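Local coordinates for protein endoglucanase (Ganoderma lucidum, PDB 5D8Z) that probably hydrolyses internal beta-1,4-glucosidic bonds of cellulose-like glucans, as a family GH5 endoglucanase with a TIM-barrel fold, at residues A[163-168]-A[172-177]; A[80-85]-A[124-129]; A[206-209]-A[213-216]. All blocks are in the same frame, centred on the assembly; numbering follows the deposited sequence.

Interaction 1. Residues A[163-168]-A[172-177]; sequences NEPHDV and NLWADS. With BGC (beta-D-glucopyranose), chain C.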
ATOM      1  N   ASN A 163       6.805   1.184   1.489  1.00 35.99           N
ATOM      2  CA  ASN A 163       5.904   2.278   1.270  1.00 37.16           C
ATOM      3  C   ASN A 163       6.627   3.566   0.972  1.00 38.99           C
ATOM      4  O   ASN A 163       7.482   3.979   1.726  1.00 43.33           O
ATOM      5  CB  ASN A 163       5.087   2.521   2.502  1.00 37.33           C
ATOM      6  CG  ASN A 163       4.145   3.663   2.319  1.00 36.66           C
ATOM      7  OD1 ASN A 163       3.178   3.552   1.580  1.00 38.37           O
ATOM      8  ND2 ASN A 163       4.419   4.772   2.976  1.00 36.53           N
ATOM      9  N   GLU A 164       6.247   4.207  -0.122  1.00 41.96           N
ATOM     10  CA  GLU A 164       6.699   5.563  -0.494  1.00 38.80           C
ATOM     11  C   GLU A 164       8.168   5.957  -0.331  1.00 36.45           C
ATOM     12  O   GLU A 164       8.480   6.934   0.337  1.00 41.93           O
ATOM     13  CB  GLU A 164       5.800   6.596   0.170  1.00 39.41           C
ATOM     14  CG  GLU A 164       4.445   6.667  -0.489  1.00 43.32           C
ATOM     15  CD  GLU A 164       3.579   7.810   0.027  1.00 49.36           C
ATOM     16  OE1 GLU A 164       3.977   8.444   1.024  1.00 51.17           O
ATOM     17  OE2 GLU A 164       2.492   8.073  -0.569  1.00 55.72           O
ATOM     18  N   PRO A 165       9.074   5.240  -0.990  1.00 35.70           N
ATOM     19  CA  PRO A 165      10.436   5.751  -1.063  1.00 35.38           C
ATOM     20  C   PRO A 165      10.461   7.167  -1.628  1.00 36.92           C
ATOM     21  O   PRO A 165       9.698   7.491  -2.541  1.00 40.36           O
ATOM     22  CB  PRO A 165      11.130   4.811  -2.036  1.00 35.56           C
ATOM     23  CG  PRO A 165      10.257   3.592  -2.174  1.00 35.67           C
ATOM     24  CD  PRO A 165       8.901   3.927  -1.643  1.00 37.77           C
ATOM     25  N   HIS A 166      11.310   8.011  -1.069  1.00 35.99           N
ATOM     26  CA  HIS A 166      11.405   9.360  -1.513  1.00 36.06           C
ATOM     27  C   HIS A 166      12.786   9.861  -1.218  1.00 38.99           C
ATOM     28  O   HIS A 166      13.485   9.291  -0.400  1.00 37.01           O
ATOM     29  CB  HIS A 166      10.375  10.220  -0.834  1.00 37.90           C
ATOM     30  CG  HIS A 166      10.665  10.498   0.604  1.00 40.79           C
ATOM     31  ND1 HIS A 166      11.490  11.522   1.010  1.00 42.58           N
ATOM     32  CD2 HIS A 166      10.217   9.902   1.733  1.00 40.31           C
ATOM     33  CE1 HIS A 166      11.552  11.536   2.328  1.00 42.59           C
ATOM     34  NE2 HIS A 166      10.789  10.562   2.791  1.00 39.78           N
ATOM     35  N   ASP A 167      13.164  10.918  -1.932  1.00 43.25           N
ATOM     36  CA  ASP A 167      14.507  11.505  -1.911  1.00 45.60           C
ATOM     37  C   ASP A 167      15.646  10.480  -1.719  1.00 45.52           C
ATOM     38  O   ASP A 167      16.548  10.656  -0.876  1.00 45.91           O
ATOM     39  CB  ASP A 167      14.560  12.656  -0.899  1.00 50.31           C
ATOM     40  CG  ASP A 167      13.435  13.694  -1.124  1.00 54.68           C
ATOM     41  OD1 ASP A 167      13.458  14.347  -2.190  1.00 56.03           O
ATOM     42  OD2 ASP A 167      12.533  13.847  -0.252  1.00 53.51           O
ATOM     43  N   VAL A 168      15.590   9.427  -2.530  1.00 40.24           N
ATOM     44  CA  VAL A 168      16.635   8.418  -2.600  1.00 42.76           C
ATOM     45  C   VAL A 168      17.665   8.827  -3.628  1.00 45.42           C
ATOM     46  O   VAL A 168      17.312   9.141  -4.759  1.00 52.23           O
ATOM     47  CB  VAL A 168      16.041   7.080  -3.072  1.00 47.16           C
ATOM     48  CG1 VAL A 168      17.112   6.007  -3.275  1.00 46.39           C
ATOM     49  CG2 VAL A 168      14.980   6.631  -2.082  1.00 50.37           C
ATOM     50  N   ASN A 172      19.010   2.751  -8.866  1.00 37.16           N
ATOM     51  CA  ASN A 172      19.419   1.391  -9.206  1.00 37.78           C
ATOM     52  C   ASN A 172      19.884   0.590  -8.022  1.00 35.42           C
ATOM     53  O   ASN A 172      19.749  -0.617  -8.035  1.00 33.42           O
ATOM     54  CB  ASN A 172      20.507   1.391 -10.279  1.00 40.75           C
ATOM     55  CG  ASN A 172      19.989   1.913 -11.610  1.00 42.82           C
ATOM     56  OD1 ASN A 172      19.114   1.275 -12.252  1.00 40.94           O
ATOM     57  ND2 ASN A 172      20.508   3.083 -12.036  1.00 39.95           N
ATOM     58  N   LEU A 173      20.460   1.261  -7.023  1.00 36.14           N
ATOM     59  CA  LEU A 173      20.813   0.620  -5.767  1.00 36.45           C
ATOM     60  C   LEU A 173      19.545   0.268  -5.025  1.00 36.31           C
ATOM     61  O   LEU A 173      19.455  -0.810  -4.435  1.00 36.97           O
ATOM     62  CB  LEU A 173      21.682   1.521  -4.904  1.00 37.55           C
ATOM     63  CG  LEU A 173      23.100   1.678  -5.451  1.00 40.70           C
ATOM     64  CD1 LEU A 173      23.846   2.774  -4.699  1.00 41.81           C
ATOM     65  CD2 LEU A 173      23.862   0.365  -5.388  1.00 39.95           C
ATOM     66  N   TRP A 174      18.565   1.161  -5.068  1.00 33.88           N
ATOM     67  CA  TRP A 174      17.252   0.844  -4.525  1.00 36.94           C
ATOM     68  C   TRP A 174      16.586  -0.363  -5.212  1.00 36.98           C
ATOM     69  O   TRP A 174      16.060  -1.254  -4.560  1.00 37.47           O
ATOM     70  CB  TRP A 174      16.309   2.055  -4.599  1.00 37.02           C
ATOM     71  CG  TRP A 174      14.916   1.697  -4.198  1.00 37.65           C
ATOM     72  CD1 TRP A 174      13.801   1.757  -4.975  1.00 40.80           C
ATOM     73  CD2 TRP A 174      14.492   1.176  -2.939  1.00 39.32           C
ATOM     74  NE1 TRP A 174      12.695   1.327  -4.272  1.00 39.97           N
ATOM     75  CE2 TRP A 174      13.099   0.951  -3.022  1.00 39.71           C
ATOM     76  CE3 TRP A 174      15.146   0.874  -1.750  1.00 38.93           C
ATOM     77  CZ2 TRP A 174      12.360   0.448  -1.959  1.00 38.30           C
ATOM     78  CZ3 TRP A 174      14.395   0.347  -0.696  1.00 37.90           C
ATOM     79  CH2 TRP A 174      13.025   0.156  -0.809  1.00 36.23           C
ATOM     80  N   ALA A 175      16.587  -0.391  -6.530  1.00 36.06           N
ATOM     81  CA  ALA A 175      16.103  -1.562  -7.210  1.00 36.40           C
ATOM     82  C   ALA A 175      16.851  -2.835  -6.766  1.00 36.43           C
ATOM     83  O   ALA A 175      16.244  -3.904  -6.650  1.00 36.66           O
ATOM     84  CB  ALA A 175      16.194  -1.346  -8.709  1.00 40.27           C
ATOM     85  N   ASP A 176      18.152  -2.718  -6.481  1.00 40.70           N
ATOM     86  CA  ASP A 176      18.942  -3.830  -5.876  1.00 44.20           C
ATOM     87  C   ASP A 176      18.443  -4.271  -4.507  1.00 39.33           C
ATOM     88  O   ASP A 176      18.350  -5.459  -4.227  1.00 39.33           O
ATOM     89  CB  ASP A 176      20.436  -3.492  -5.800  1.00 51.12           C
ATOM     90  CG  ASP A 176      21.101  -3.444  -7.183  1.00 62.21           C
ATOM     91  OD1 ASP A 176      20.790  -4.327  -8.023  1.00 73.44           O
ATOM     92  OD2 ASP A 176      21.926  -2.528  -7.440  1.00 65.58           O
ATOM     93  N   SER A 177      18.105  -3.313  -3.660  1.00 37.05           N
ATOM     94  CA  SER A 177      17.511  -3.616  -2.363  1.00 36.33           C
ATOM     95  C   SER A 177      16.204  -4.377  -2.523  1.00 35.80           C
ATOM     96  O   SER A 177      15.910  -5.291  -1.770  1.00 36.69           O
ATOM     97  CB  SER A 177      17.264  -2.322  -1.603  1.00 36.59           C
ATOM     98  OG  SER A 177      18.469  -1.563  -1.489  1.00 39.90           O
TER
HETATM   99  C2  BGC C   2       3.230  13.554   2.391  1.00 80.07           C
HETATM  100  C3  BGC C   2       2.604  12.182   2.728  1.00 82.25           C
HETATM  101  C4  BGC C   2       1.962  11.512   1.527  1.00 76.48           C
HETATM  102  C5  BGC C   2       2.906  11.554   0.308  1.00 74.28           C
HETATM  103  C6  BGC C   2       2.186  11.126  -0.969  1.00 72.61           C
HETATM  104  C1  BGC C   2       4.045  13.609   1.072  1.00 84.47           C
HETATM  105  O2  BGC C   2       4.078  13.923   3.483  1.00 64.47           O
HETATM  106  O3  BGC C   2       1.554  12.274   3.713  1.00 88.65           O
HETATM  107  O4  BGC C   2       1.539  10.197   1.963  1.00 68.78           O
HETATM  108  O5  BGC C   2       3.415  12.867   0.020  1.00 82.82           O
HETATM  109  O6  BGC C   2       2.114  12.190  -1.924  1.00 64.45           O
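P165 and the indole of W174 meet at about a right angle where a loop of the TIM barrel, following strand 157-160, packs on the helix it leads into, 171-187. CG of P165 lies 3.8 Å from CZ2 of W174 and nearly as close to NE1 and CE2, so it sits beside the NE1-CE2-CZ2 part of the indole, approaching it obliquely. W174 can present its indole this way because its CG stands anti to the backbone N (chi1 173°), swinging the ring off the helix toward the loop. V168 adds a lighter touch at the base of the side chain, its CG1 4.2 Å from W174 CB. The polar end of the indole is also held, NE1 bonding to the carbonyl O of P198.

Next to the proline, the chain turns toward the glycan pocket. The Asn-Glu-Pro sequence of this loop is a GH5 hallmark, and the extended side chain of its E164 reaches the bound glucose, whose O4 donates to OE1 of E164 at 3.1 Å. The other carboxylate oxygen, OE2, bonds to H235. H166, stacked on W202, sends ND1 to OD2 of D167 at 2.8 Å; the acceptor lies close to the imidazole plane, while the N-H arrives 36° above the plane of the carboxylate. On the helix, the carbonyl O of L173 takes two donors from S177: the backbone N at 2.9 Å and the hydroxyl OG at 3.2 Å.

Interaction 2. Residues A[80-85]-A[124-129]; sequences GWQFIT and RFNGEI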
ATOM      1  N   GLY A  80       4.888  -0.641  10.610  1.00 31.40           N
ATOM      2  CA  GLY A  80       6.301  -0.317  10.639  1.00 28.97           C
ATOM      3  C   GLY A  80       7.245  -1.444  11.011  1.00 28.15           C
ATOM      4  O   GLY A  80       6.945  -2.300  11.823  1.00 25.87           O
ATOM      5  N   TRP A  81       8.430  -1.385  10.428  1.00 29.40           N
ATOM      6  CA  TRP A  81       9.522  -2.310  10.694  1.00 29.92           C
ATOM      7  C   TRP A  81       9.793  -2.415  12.189  1.00 30.30           C
ATOM      8  O   TRP A  81       9.895  -3.505  12.755  1.00 30.18           O
ATOM      9  CB  TRP A  81      10.767  -1.792   9.968  1.00 28.85           C
ATOM     10  CG  TRP A  81      11.863  -2.782   9.809  1.00 28.74           C
ATOM     11  CD1 TRP A  81      12.015  -3.949  10.471  1.00 28.07           C
ATOM     12  CD2 TRP A  81      12.991  -2.660   8.942  1.00 27.04           C
ATOM     13  NE1 TRP A  81      13.178  -4.556  10.077  1.00 28.75           N
ATOM     14  CE2 TRP A  81      13.788  -3.788   9.136  1.00 27.66           C
ATOM     15  CE3 TRP A  81      13.372  -1.726   7.999  1.00 27.85           C
ATOM     16  CZ2 TRP A  81      14.947  -4.014   8.431  1.00 32.24           C
ATOM     17  CZ3 TRP A  81      14.526  -1.932   7.291  1.00 30.81           C
ATOM     18  CH2 TRP A  81      15.316  -3.070   7.509  1.00 32.45           C
ATOM     19  N   GLN A  82       9.901  -1.263  12.825  1.00 30.05           N
ATOM     20  CA  GLN A  82      10.143  -1.225  14.235  1.00 30.07           C
ATOM     21  C   GLN A  82       9.069  -2.014  15.005  1.00 29.86           C
ATOM     22  O   GLN A  82       9.353  -2.853  15.826  1.00 32.47           O
ATOM     23  CB  GLN A  82      10.229   0.208  14.658  1.00 30.97           C
ATOM     24  CG  GLN A  82      11.538   0.867  14.256  1.00 33.41           C
ATOM     25  CD  GLN A  82      11.512   1.624  12.937  1.00 36.57           C
ATOM     26  OE1 GLN A  82      10.770   1.291  12.010  1.00 38.55           O
ATOM     27  NE2 GLN A  82      12.358   2.651  12.841  1.00 40.77           N
ATOM     28  N   PHE A  83       7.828  -1.829  14.687  1.00 30.37           N
ATOM     29  CA  PHE A  83       6.820  -2.602  15.362  1.00 33.18           C
ATOM     30  C   PHE A  83       7.024  -4.113  15.171  1.00 33.19           C
ATOM     31  O   PHE A  83       6.893  -4.916  16.106  1.00 32.80           O
ATOM     32  CB  PHE A  83       5.444  -2.164  14.860  1.00 35.23           C
ATOM     33  CG  PHE A  83       4.314  -2.786  15.600  1.00 36.87           C
ATOM     34  CD1 PHE A  83       3.898  -2.262  16.802  1.00 37.32           C
ATOM     35  CD2 PHE A  83       3.668  -3.904  15.087  1.00 38.78           C
ATOM     36  CE1 PHE A  83       2.851  -2.827  17.488  1.00 38.36           C
ATOM     37  CE2 PHE A  83       2.628  -4.499  15.770  1.00 39.44           C
ATOM     38  CZ  PHE A  83       2.219  -3.962  16.977  1.00 41.56           C
ATOM     39  N   ILE A  84       7.344  -4.512  13.958  1.00 33.33           N
ATOM     40  CA  ILE A  84       7.436  -5.928  13.657  1.00 32.06           C
ATOM     41  C   ILE A  84       8.517  -6.558  14.464  1.00 34.16           C
ATOM     42  O   ILE A  84       8.376  -7.703  14.893  1.00 39.52           O
ATOM     43  CB  ILE A  84       7.772  -6.163  12.191  1.00 30.03           C
ATOM     44  CG1 ILE A  84       6.558  -5.833  11.355  1.00 30.21           C
ATOM     45  CG2 ILE A  84       8.162  -7.611  11.971  1.00 31.48           C
ATOM     46  CD1 ILE A  84       6.861  -5.626   9.903  1.00 30.50           C
ATOM     47  N   THR A  85       9.608  -5.826  14.646  1.00 32.84           N
ATOM     48  CA  THR A  85      10.789  -6.363  15.306  1.00 35.02           C
ATOM     49  C   THR A  85      11.084  -5.780  16.705  1.00 37.05           C
ATOM     50  O   THR A  85      12.133  -6.064  17.290  1.00 37.61           O
ATOM     51  CB  THR A  85      12.001  -6.058  14.429  1.00 34.74           C
ATOM     52  OG1 THR A  85      12.179  -4.628  14.370  1.00 35.04           O
ATOM     53  CG2 THR A  85      11.788  -6.644  13.041  1.00 31.78           C
ATOM     54  N   ARG A 124      13.400   3.914   4.728  1.00 30.52           N
ATOM     55  CA  ARG A 124      14.337   4.290   5.778  1.00 30.03           C
ATOM     56  C   ARG A 124      14.152   3.511   7.070  1.00 29.45           C
ATOM     57  O   ARG A 124      13.168   2.796   7.261  1.00 29.14           O
ATOM     58  CB  ARG A 124      14.197   5.763   6.058  1.00 30.12           C
ATOM     59  CG  ARG A 124      14.753   6.629   4.970  1.00 30.17           C
ATOM     60  CD  ARG A 124      14.166   8.008   5.046  1.00 30.17           C
ATOM     61  NE  ARG A 124      14.897   8.864   4.141  1.00 34.32           N
ATOM     62  CZ  ARG A 124      14.653   8.991   2.846  1.00 39.64           C
ATOM     63  NH1 ARG A 124      13.660   8.309   2.266  1.00 44.63           N
ATOM     64  NH2 ARG A 124      15.406   9.806   2.114  1.00 40.46           N
ATOM     65  N   PHE A 125      15.142   3.654   7.940  1.00 31.86           N
ATOM     66  CA  PHE A 125      15.099   3.160   9.319  1.00 33.22           C
ATOM     67  C   PHE A 125      15.829   4.202  10.173  1.00 32.77           C
ATOM     68  O   PHE A 125      17.026   4.447  10.007  1.00 29.24           O
ATOM     69  CB  PHE A 125      15.779   1.786   9.439  1.00 33.43           C
ATOM     70  CG  PHE A 125      15.489   1.082  10.737  1.00 33.37           C
ATOM     71  CD1 PHE A 125      14.372   0.254  10.861  1.00 32.64           C
ATOM     72  CD2 PHE A 125      16.322   1.251  11.839  1.00 31.07           C
ATOM     73  CE1 PHE A 125      14.088  -0.379  12.067  1.00 33.06           C
ATOM     74  CE2 PHE A 125      16.048   0.621  13.031  1.00 31.03           C
ATOM     75  CZ  PHE A 125      14.930  -0.199  13.150  1.00 32.61           C
ATOM     76  N   ASN A 126      15.084   4.820  11.069  1.00 34.18           N
ATOM     77  CA  ASN A 126      15.565   5.971  11.832  1.00 36.72           C
ATOM     78  C   ASN A 126      16.513   6.926  11.113  1.00 37.08           C
ATOM     79  O   ASN A 126      17.666   7.013  11.482  1.00 36.12           O
ATOM     80  CB  ASN A 126      16.222   5.508  13.127  1.00 36.53           C
ATOM     81  CG  ASN A 126      15.256   4.812  14.047  1.00 36.26           C
ATOM     82  OD1 ASN A 126      14.087   5.184  14.162  1.00 37.05           O
ATOM     83  ND2 ASN A 126      15.730   3.784  14.687  1.00 35.48           N
ATOM     84  N   GLY A 127      16.010   7.646  10.114  1.00 38.73           N
ATOM     85  CA  GLY A 127      16.756   8.702   9.463  1.00 37.30           C
ATOM     86  C   GLY A 127      17.643   8.257   8.334  1.00 39.96           C
ATOM     87  O   GLY A 127      18.085   9.073   7.532  1.00 39.96           O
ATOM     88  N   GLU A 128      17.876   6.958   8.229  1.00 44.28           N
ATOM     89  CA  GLU A 128      18.940   6.433   7.389  1.00 46.75           C
ATOM     90  C   GLU A 128      18.344   5.549   6.291  1.00 41.30           C
ATOM     91  O   GLU A 128      17.350   4.896   6.535  1.00 44.44           O
ATOM     92  CB  GLU A 128      19.857   5.633   8.315  1.00 51.75           C
ATOM     93  CG  GLU A 128      21.334   5.704   7.980  1.00 61.62           C
ATOM     94  CD  GLU A 128      21.984   7.040   8.291  1.00 68.70           C
ATOM     95  OE1 GLU A 128      22.327   7.315   9.473  1.00 72.00           O
ATOM     96  OE2 GLU A 128      22.189   7.799   7.327  1.00 79.07           O
ATOM     97  N   ILE A 129      18.950   5.486   5.107  1.00 37.71           N
ATOM     98  CA  ILE A 129      18.328   4.794   3.943  1.00 35.35           C
ATOM     99  C   ILE A 129      18.846   3.389   3.623  1.00 32.49           C
ATOM    100  O   ILE A 129      20.045   3.163   3.438  1.00 29.81           O
ATOM    101  CB  ILE A 129      18.504   5.591   2.642  1.00 37.91           C
ATOM    102  CG1 ILE A 129      17.934   7.003   2.760  1.00 39.00           C
ATOM    103  CG2 ILE A 129      17.874   4.859   1.452  1.00 37.19           C
ATOM    104  CD1 ILE A 129      18.455   7.930   1.685  1.00 39.82           C
TER
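Two aromatic rings make the apolar part of the contact: the edge of F125 points into the face of W81, a T-shaped pair with its planes at 72° and the centroid of the W81 six-membered ring 5.1 Å from that of F125. CD1 of F125 comes closest, 3.6 Å from CE3 of W81. The indole N-H is engaged with a separate partner, the carbonyl O of G90.

F125 turns a face to Q82. The glutamine chain bends at chi2 (94°), which lays its amide almost parallel to the phenyl ring, an amide-pi stack in which CD of Q82 sits 3.4 Å from CE1 of F125. F125 is the first residue of the type I' turn, F125 to E128, that joins strands 124-125 and 128-129 of a small hairpin, closed by F125 N to E128 O at 2.9 Å and by the reverse bond from E128 N. This hairpin belongs to the loop after the third barrel strand, and helix 81-85 to the loop after the second.

Polar contact is slight by comparison. Q82 NE2 gives a weak hydrogen bond to OD1 of N126, 3.3 Å long and bent to 129° at the hydrogen, the two amide planes being steeply inclined; the stronger partner of NE2 is the carbonyl O of G40.

Interaction 3. Residues A[206-209]-A[213-216]; sequences ETFV and SADA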
ATOM      1  N   GLU A 206       3.186   9.969 -11.437  1.00 42.16           N
ATOM      2  CA  GLU A 206       3.523  10.973 -12.436  1.00 44.43           C
ATOM      3  C   GLU A 206       4.982  10.910 -12.858  1.00 45.24           C
ATOM      4  O   GLU A 206       5.301  11.137 -14.006  1.00 44.24           O
ATOM      5  CB  GLU A 206       3.215  12.352 -11.881  1.00 46.32           C
ATOM      6  CG  GLU A 206       3.479  13.512 -12.814  1.00 50.77           C
ATOM      7  CD  GLU A 206       2.450  14.616 -12.627  1.00 60.98           C
ATOM      8  OE1 GLU A 206       1.240  14.283 -12.527  1.00 72.22           O
ATOM      9  OE2 GLU A 206       2.826  15.811 -12.581  1.00 59.07           O
ATOM     10  N   THR A 207       5.878  10.615 -11.932  1.00 48.73           N
ATOM     11  CA  THR A 207       7.309  10.601 -12.248  1.00 48.62           C
ATOM     12  C   THR A 207       7.861   9.195 -12.344  1.00 44.56           C
ATOM     13  O   THR A 207       9.046   9.033 -12.569  1.00 45.10           O
ATOM     14  CB  THR A 207       8.099  11.299 -11.146  1.00 49.44           C
ATOM     15  OG1 THR A 207       7.865  10.588  -9.915  1.00 58.76           O
ATOM     16  CG2 THR A 207       7.638  12.739 -11.014  1.00 47.33           C
ATOM     17  N   PHE A 208       7.016   8.188 -12.161  1.00 39.87           N
ATOM     18  CA  PHE A 208       7.490   6.825 -12.071  1.00 40.49           C
ATOM     19  C   PHE A 208       8.383   6.377 -13.208  1.00 42.77           C
ATOM     20  O   PHE A 208       9.332   5.640 -12.977  1.00 48.96           O
ATOM     21  CB  PHE A 208       6.329   5.852 -11.985  1.00 40.81           C
ATOM     22  CG  PHE A 208       6.742   4.466 -11.572  1.00 40.07           C
ATOM     23  CD1 PHE A 208       6.988   4.182 -10.244  1.00 38.01           C
ATOM     24  CD2 PHE A 208       6.897   3.457 -12.514  1.00 40.95           C
ATOM     25  CE1 PHE A 208       7.383   2.922  -9.857  1.00 40.68           C
ATOM     26  CE2 PHE A 208       7.281   2.187 -12.133  1.00 42.72           C
ATOM     27  CZ  PHE A 208       7.523   1.914 -10.799  1.00 42.21           C
ATOM     28  N   VAL A 209       8.062   6.787 -14.432  1.00 45.77           N
ATOM     29  CA  VAL A 209       8.904   6.510 -15.610  1.00 44.17           C
ATOM     30  C   VAL A 209       9.980   7.595 -15.796  1.00 45.39           C
ATOM     31  O   VAL A 209      11.155   7.271 -16.033  1.00 43.83           O
ATOM     32  CB  VAL A 209       8.060   6.417 -16.903  1.00 45.99           C
ATOM     33  CG1 VAL A 209       8.937   6.024 -18.089  1.00 46.81           C
ATOM     34  CG2 VAL A 209       6.898   5.434 -16.735  1.00 46.13           C
ATOM     35  N   SER A 213      12.561   5.295 -12.135  1.00 40.29           N
ATOM     36  CA  SER A 213      12.076   4.240 -11.258  1.00 43.51           C
ATOM     37  C   SER A 213      11.685   3.000 -12.053  1.00 42.71           C
ATOM     38  O   SER A 213      12.090   1.886 -11.711  1.00 43.61           O
ATOM     39  CB  SER A 213      10.930   4.733 -10.392  1.00 47.56           C
ATOM     40  OG  SER A 213      11.308   5.902  -9.685  1.00 52.32           O
ATOM     41  N   ALA A 214      10.957   3.201 -13.145  1.00 41.75           N
ATOM     42  CA  ALA A 214      10.492   2.094 -13.982  1.00 43.99           C
ATOM     43  C   ALA A 214      11.604   1.282 -14.629  1.00 44.72           C
ATOM     44  O   ALA A 214      11.614   0.040 -14.530  1.00 40.87           O
ATOM     45  CB  ALA A 214       9.552   2.620 -15.055  1.00 49.34           C
ATOM     46  N   ASP A 215      12.540   1.952 -15.302  1.00 49.69           N
ATOM     47  CA  ASP A 215      13.614   1.191 -15.964  1.00 56.68           C
ATOM     48  C   ASP A 215      14.538   0.407 -14.986  1.00 48.92           C
ATOM     49  O   ASP A 215      14.889  -0.752 -15.218  1.00 47.10           O
ATOM     50  CB  ASP A 215      14.362   2.053 -17.005  1.00 65.79           C
ATOM     51  CG  ASP A 215      13.754   1.886 -18.462  1.00 84.52           C
ATOM     52  OD1 ASP A 215      13.345   0.745 -18.848  1.00 86.24           O
ATOM     53  OD2 ASP A 215      13.666   2.888 -19.220  1.00 84.11           O
ATOM     54  N   ALA A 216      14.841   1.002 -13.847  1.00 43.17           N
ATOM     55  CA  ALA A 216      15.575   0.298 -12.819  1.00 40.48           C
ATOM     56  C   ALA A 216      14.797  -0.904 -12.319  1.00 37.18           C
ATOM     57  O   ALA A 216      15.335  -2.011 -12.218  1.00 34.52           O
ATOM     58  CB  ALA A 216      15.862   1.237 -11.679  1.00 42.08           C
TER
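With its CG anti to the backbone N (chi1 -167°), F208 holds its phenyl ring beside its own carbonyl carbon, which brings the ring over S213 and A214; the F208 carbonyl points to the same helix start, that of 213-218. The CB of S213 points toward the loop, and its chi1 (-54°) sets OG beside the backbone N. That methylene sits over one face of the F208 ring, its CB 4.2 Å from the centroid and close to the ring normal, a CH-pi contact. It comes in toward the CD1 and CE1 side of the ring.

The other long side of the same ring, CD2 and CE2, is taken by A214, whose CB lies 3.7 Å from CE2 of F208. A backbone hydrogen bond also crosses: A214 N, which lies over the same ring face as S213 CB, donates to the carbonyl O of F208 at 2.9 Å, moderately bent with 141° at the hydrogen. The donor is in the first turn of the helix, where an N-H has no earlier helical carbonyl to bond with, and the preceding loop supplies the acceptor instead. V209 flanks the alanine, its CG2 4.2 Å from A214 CB, although its side chain starts off pointing away from the helix.

The hydroxyl of S213 looks to other partners, bonding with OD1 of N211 and with the backbone N of N200. F208 also meets the ring of F232 on strand 230-235, while V209 and A214 both touch W264 of helix 254-267. The contact thus lies between the barrel strands and the outer helices, within the connection from the fifth strand to its helix: a beta-alpha unit of the eight-stranded TIM barrel, as in other family GH5 glycoside hydrolases.

Overall arrangement
Interactions 1 and 3 are buried, local contacts, each joining a loop after a barrel strand to the helix that follows, strand four in one case and strand five in the other; their helices touch, with N172 and A175 of interaction 1 against A216 of interaction 3. Interaction 2 spans a longer stretch of sequence, bridges loops of two successive barrel units and is only partly buried. It adjoins interaction 1 through R124, whose NH1 probably hydrogen-bonds H166 O, but does not touch interaction 3, the centres being about 24 Å apart. The chemistry differs too: apolar packing between the segments of 1, ring and amide stacking in 2, CH-pi contact beside a backbone bond in 3. Interaction 1 alone includes a glycan-pocket residue.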